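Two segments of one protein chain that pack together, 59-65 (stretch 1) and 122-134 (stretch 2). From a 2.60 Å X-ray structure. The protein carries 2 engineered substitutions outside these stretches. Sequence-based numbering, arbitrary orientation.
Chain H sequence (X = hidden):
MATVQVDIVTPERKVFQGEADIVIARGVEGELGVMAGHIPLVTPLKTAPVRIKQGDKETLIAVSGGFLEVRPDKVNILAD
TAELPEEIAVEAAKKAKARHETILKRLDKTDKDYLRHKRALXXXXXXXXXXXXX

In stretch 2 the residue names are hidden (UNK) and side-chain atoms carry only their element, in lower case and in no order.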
# COMPACT_ATOMS: atom_id res chain seq x y z
N THR H 59 -30.26 -4.87 -62.40
CA THR H 59 -29.74 -5.31 -61.10
C THR H 59 -30.11 -6.77 -60.86
O THR H 59 -31.29 -7.12 -60.88
CB THR H 59 -30.30 -4.45 -59.95
OG1 THR H 59 -30.15 -3.06 -60.27
CG2 THR H 59 -29.58 -4.74 -58.64
N LEU H 60 -29.10 -7.62 -60.65
CA LEU H 60 -29.30 -9.02 -60.28
C LEU H 60 -29.20 -9.18 -58.77
O LEU H 60 -28.26 -8.68 -58.16
CB LEU H 60 -28.26 -9.92 -60.95
CG LEU H 60 -28.18 -9.91 -62.49
CD1 LEU H 60 -27.08 -10.85 -62.96
CD2 LEU H 60 -29.51 -10.29 -63.12
N ILE H 61 -30.17 -9.88 -58.17
CA ILE H 61 -30.15 -10.25 -56.76
C ILE H 61 -30.14 -11.77 -56.68
O ILE H 61 -31.03 -12.43 -57.22
CB ILE H 61 -31.38 -9.70 -55.98
CG1 ILE H 61 -31.51 -8.18 -56.17
CG2 ILE H 61 -31.29 -10.06 -54.50
CD1 ILE H 61 -32.36 -7.75 -57.35
N ALA H 62 -29.13 -12.33 -56.01
CA ALA H 62 -29.04 -13.78 -55.79
C ALA H 62 -30.05 -14.19 -54.73
O ALA H 62 -29.88 -13.86 -53.57
CB ALA H 62 -27.63 -14.16 -55.36
N VAL H 63 -31.10 -14.91 -55.14
CA VAL H 63 -32.18 -15.33 -54.24
C VAL H 63 -32.25 -16.85 -54.15
O VAL H 63 -32.19 -17.54 -55.17
CB VAL H 63 -33.55 -14.78 -54.72
CG1 VAL H 63 -34.69 -15.30 -53.85
CG2 VAL H 63 -33.53 -13.25 -54.73
N SER H 64 -32.36 -17.37 -52.92
CA SER H 64 -32.54 -18.80 -52.67
C SER H 64 -33.59 -19.04 -51.59
O SER H 64 -33.63 -18.31 -50.59
CB SER H 64 -31.21 -19.45 -52.26
OG SER H 64 -30.88 -19.19 -50.91
N GLY H 65 -34.43 -20.05 -51.80
CA GLY H 65 -35.47 -20.42 -50.84
C GLY H 65 -36.50 -19.33 -50.61
O GLY H 65 -36.80 -18.99 -49.47
N UNK H 122 -27.09 -25.05 -55.05
CA UNK H 122 -27.80 -24.05 -55.86
C UNK H 122 -27.66 -22.63 -55.30
O UNK H 122 -27.55 -21.67 -56.07
c UNK H 122 -29.28 -24.42 -56.00
c UNK H 122 -30.96 -26.09 -56.92
o UNK H 122 -31.21 -27.16 -57.52
c UNK H 122 -29.54 -25.57 -56.96
o UNK H 122 -31.83 -25.45 -56.30
N UNK H 123 -27.68 -22.51 -53.97
CA UNK H 123 -27.44 -21.23 -53.29
C UNK H 123 -26.05 -20.69 -53.60
O UNK H 123 -25.89 -19.49 -53.84
c UNK H 123 -27.49 -20.11 -50.97
c UNK H 123 -27.52 -20.39 -49.48
n UNK H 123 -28.20 -21.16 -46.80
c UNK H 123 -27.61 -21.40 -51.78
c UNK H 123 -29.11 -21.26 -47.78
n UNK H 123 -28.82 -20.91 -49.03
n UNK H 123 -30.32 -21.72 -47.49
N UNK H 124 -25.05 -21.57 -53.59
CA UNK H 124 -23.66 -21.19 -53.85
C UNK H 124 -23.42 -20.76 -55.30
O UNK H 124 -22.77 -19.75 -55.53
c UNK H 124 -22.73 -22.34 -53.49
N UNK H 125 -23.94 -21.54 -56.25
CA UNK H 125 -23.76 -21.25 -57.68
C UNK H 125 -24.47 -19.96 -58.13
O UNK H 125 -23.93 -19.21 -58.94
o UNK H 125 -22.74 -25.40 -59.94
c UNK H 125 -24.20 -22.43 -58.55
o UNK H 125 -24.86 -25.08 -59.49
c UNK H 125 -23.27 -23.64 -58.43
c UNK H 125 -23.65 -24.78 -59.36
N UNK H 126 -25.66 -19.72 -57.59
CA UNK H 126 -26.41 -18.48 -57.88
C UNK H 126 -25.70 -17.25 -57.30
O UNK H 126 -25.69 -16.19 -57.93
c UNK H 126 -28.64 -19.58 -58.24
c UNK H 126 -27.87 -18.58 -57.38
c UNK H 126 -28.58 -17.23 -57.41
N UNK H 127 -25.11 -17.39 -56.11
CA UNK H 127 -24.27 -16.34 -55.52
C UNK H 127 -23.05 -15.99 -56.38
O UNK H 127 -22.66 -14.82 -56.46
c UNK H 127 -23.83 -16.72 -54.10
c UNK H 127 -24.88 -16.46 -53.03
c UNK H 127 -25.34 -17.14 -49.37
n UNK H 127 -26.23 -16.73 -48.47
c UNK H 127 -24.48 -17.06 -51.70
n UNK H 127 -24.40 -18.01 -49.00
n UNK H 127 -25.40 -16.68 -50.62
N UNK H 128 -22.46 -17.00 -57.01
CA UNK H 128 -21.32 -16.81 -57.92
C UNK H 128 -21.73 -16.15 -59.24
O UNK H 128 -21.00 -15.31 -59.76
c UNK H 128 -20.61 -18.14 -58.19
c UNK H 128 -19.68 -20.25 -57.15
c UNK H 128 -19.91 -18.76 -56.96
c UNK H 128 -18.60 -18.05 -56.65
N UNK H 129 -22.88 -16.55 -59.79
CA UNK H 129 -23.43 -15.93 -61.01
C UNK H 129 -23.68 -14.43 -60.86
O UNK H 129 -23.31 -13.64 -61.74
c UNK H 129 -25.97 -18.63 -62.33
c UNK H 129 -24.62 -17.97 -62.07
o UNK H 129 -26.93 -17.97 -62.74
c UNK H 129 -24.75 -16.60 -61.42
n UNK H 129 -26.04 -19.94 -62.11
N UNK H 130 -24.29 -14.04 -59.75
CA UNK H 130 -24.61 -12.64 -59.46
C UNK H 130 -23.35 -11.83 -59.11
O UNK H 130 -23.29 -10.63 -59.38
c UNK H 130 -27.00 -13.17 -58.85
c UNK H 130 -25.70 -12.52 -58.37
c UNK H 130 -25.97 -11.07 -57.99
N UNK H 131 -22.36 -12.49 -58.51
CA UNK H 131 -21.06 -11.85 -58.22
C UNK H 131 -20.25 -11.55 -59.49
O UNK H 131 -19.58 -10.52 -59.56
c UNK H 131 -20.24 -12.71 -57.27
N UNK H 132 -20.30 -12.45 -60.48
CA UNK H 132 -19.60 -12.26 -61.76
C UNK H 132 -20.18 -11.15 -62.65
O UNK H 132 -19.47 -10.61 -63.50
c UNK H 132 -18.68 -14.64 -61.93
o UNK H 132 -19.03 -15.82 -61.96
c UNK H 132 -19.55 -13.57 -62.57
n UNK H 132 -17.55 -14.24 -61.37
N UNK H 133 -21.46 -10.82 -62.47
CA UNK H 133 -22.11 -9.74 -63.23
C UNK H 133 -21.54 -8.35 -62.91
O UNK H 133 -21.54 -7.47 -63.78
o UNK H 133 -23.97 -9.44 -61.67
c UNK H 133 -23.63 -9.76 -63.01
N UNK H 134 -21.08 -8.16 -61.68
CA UNK H 134 -20.37 -6.94 -61.27
C UNK H 134 -18.99 -6.89 -61.93
O UNK H 134 -18.48 -5.82 -62.25
c UNK H 134 -18.75 -4.39 -57.20
c UNK H 134 -19.41 -5.66 -57.71
n UNK H 134 -18.31 -4.51 -55.79
c UNK H 134 -20.24 -6.88 -59.75
c UNK H 134 -19.73 -5.56 -59.19

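Position 122 carries three carbons in a row, the third bearing two oxygens: a carboxylate two methylenes from CA. Its side chain makes no contact with the strand, so nothing here is asked of it by the contact; it is E122.

Position 123 has three carbons, a nitrogen, then a carbon holding two more nitrogens, a guanidinium. The inner nitrogen lies 3.3 Å from S64 OG. This is R123, and the approach is a weak hydrogen bond from R123 NE to S64 OG, bent to 129° at the hydrogen. The CA-to-CB bond leaves sideways, and an extended start (chi1 t, chi2 t) followed by chi3 m carries the chain to the serine.

Position 124 has a single carbon, out of reach of the strand: A124. Position 125 again shows three carbons with two oxygens on the third, out of reach of stretch 1: E125.

Position 126 has one carbon forking into two, three in all, with its CA-to-CB bond aimed toward the strand. A branch carbon lies 3.8 Å from A62 CB. A fork directly at CB with two carbon ends is valine, V126, and that branch is CG1, which also sits 4.1 Å from V63 N.

Position 127 repeats the guanidinium pattern: three carbons, a nitrogen, a carbon with two nitrogens. The backbone comes close, with the CA of position 127 4.0 Å from A62 CB. It is R127, and R127 CG is 4.3 Å from A62 CB; NE and NH2 are hydrogen-bonded elsewhere in the structure.

Position 128 has four carbons forked at the second, and its CA-to-CB bond points away from the strand: L128. Position 129 has three carbons, the third with one oxygen and one nitrogen, an amide exposed and clear of the strand: Q129.

Position 130 shows another fork at the first carbon, three carbons in all, and its CA-to-CB bond again points toward the strand. One branch is 3.3 Å from L60 O, the other 3.7 Å from A62 CB. This is V130, the branches being CG1 and CG2 respectively; chi1 is t, as at V126.

Position 131 has one carbon, out of reach: A131. Position 132 has two carbons, the second with one oxygen and one nitrogen, also out of reach: N132. Position 133 has one carbon and one oxygen, and its CB meets L60 CD1 at 3.6 Å. It is S133, and S133 OG donates to V130 O at 2.7 Å. Position 134, four carbons ending in nitrogen, is K134, poorly ordered and free of the strand.

The contact pairs an alternating strand face with a helix face. The strand and helix run nearly antiparallel, at 170°, with axes 7.6 Å apart at closest. The CA-to-CB bonds of alternate strand residues L60, A62 and S64 point toward the helix, which answers with V126 and V130, one turn apart. At A62 the backbones come close, A62 CA lying 5.4 Å from R127 CA. Apolar packing fills the middle, and the weak R123–S64 bond lies toward the strand's C-terminal end.

Stretch 2, residues 122-134: ERAEVRLQVANSK
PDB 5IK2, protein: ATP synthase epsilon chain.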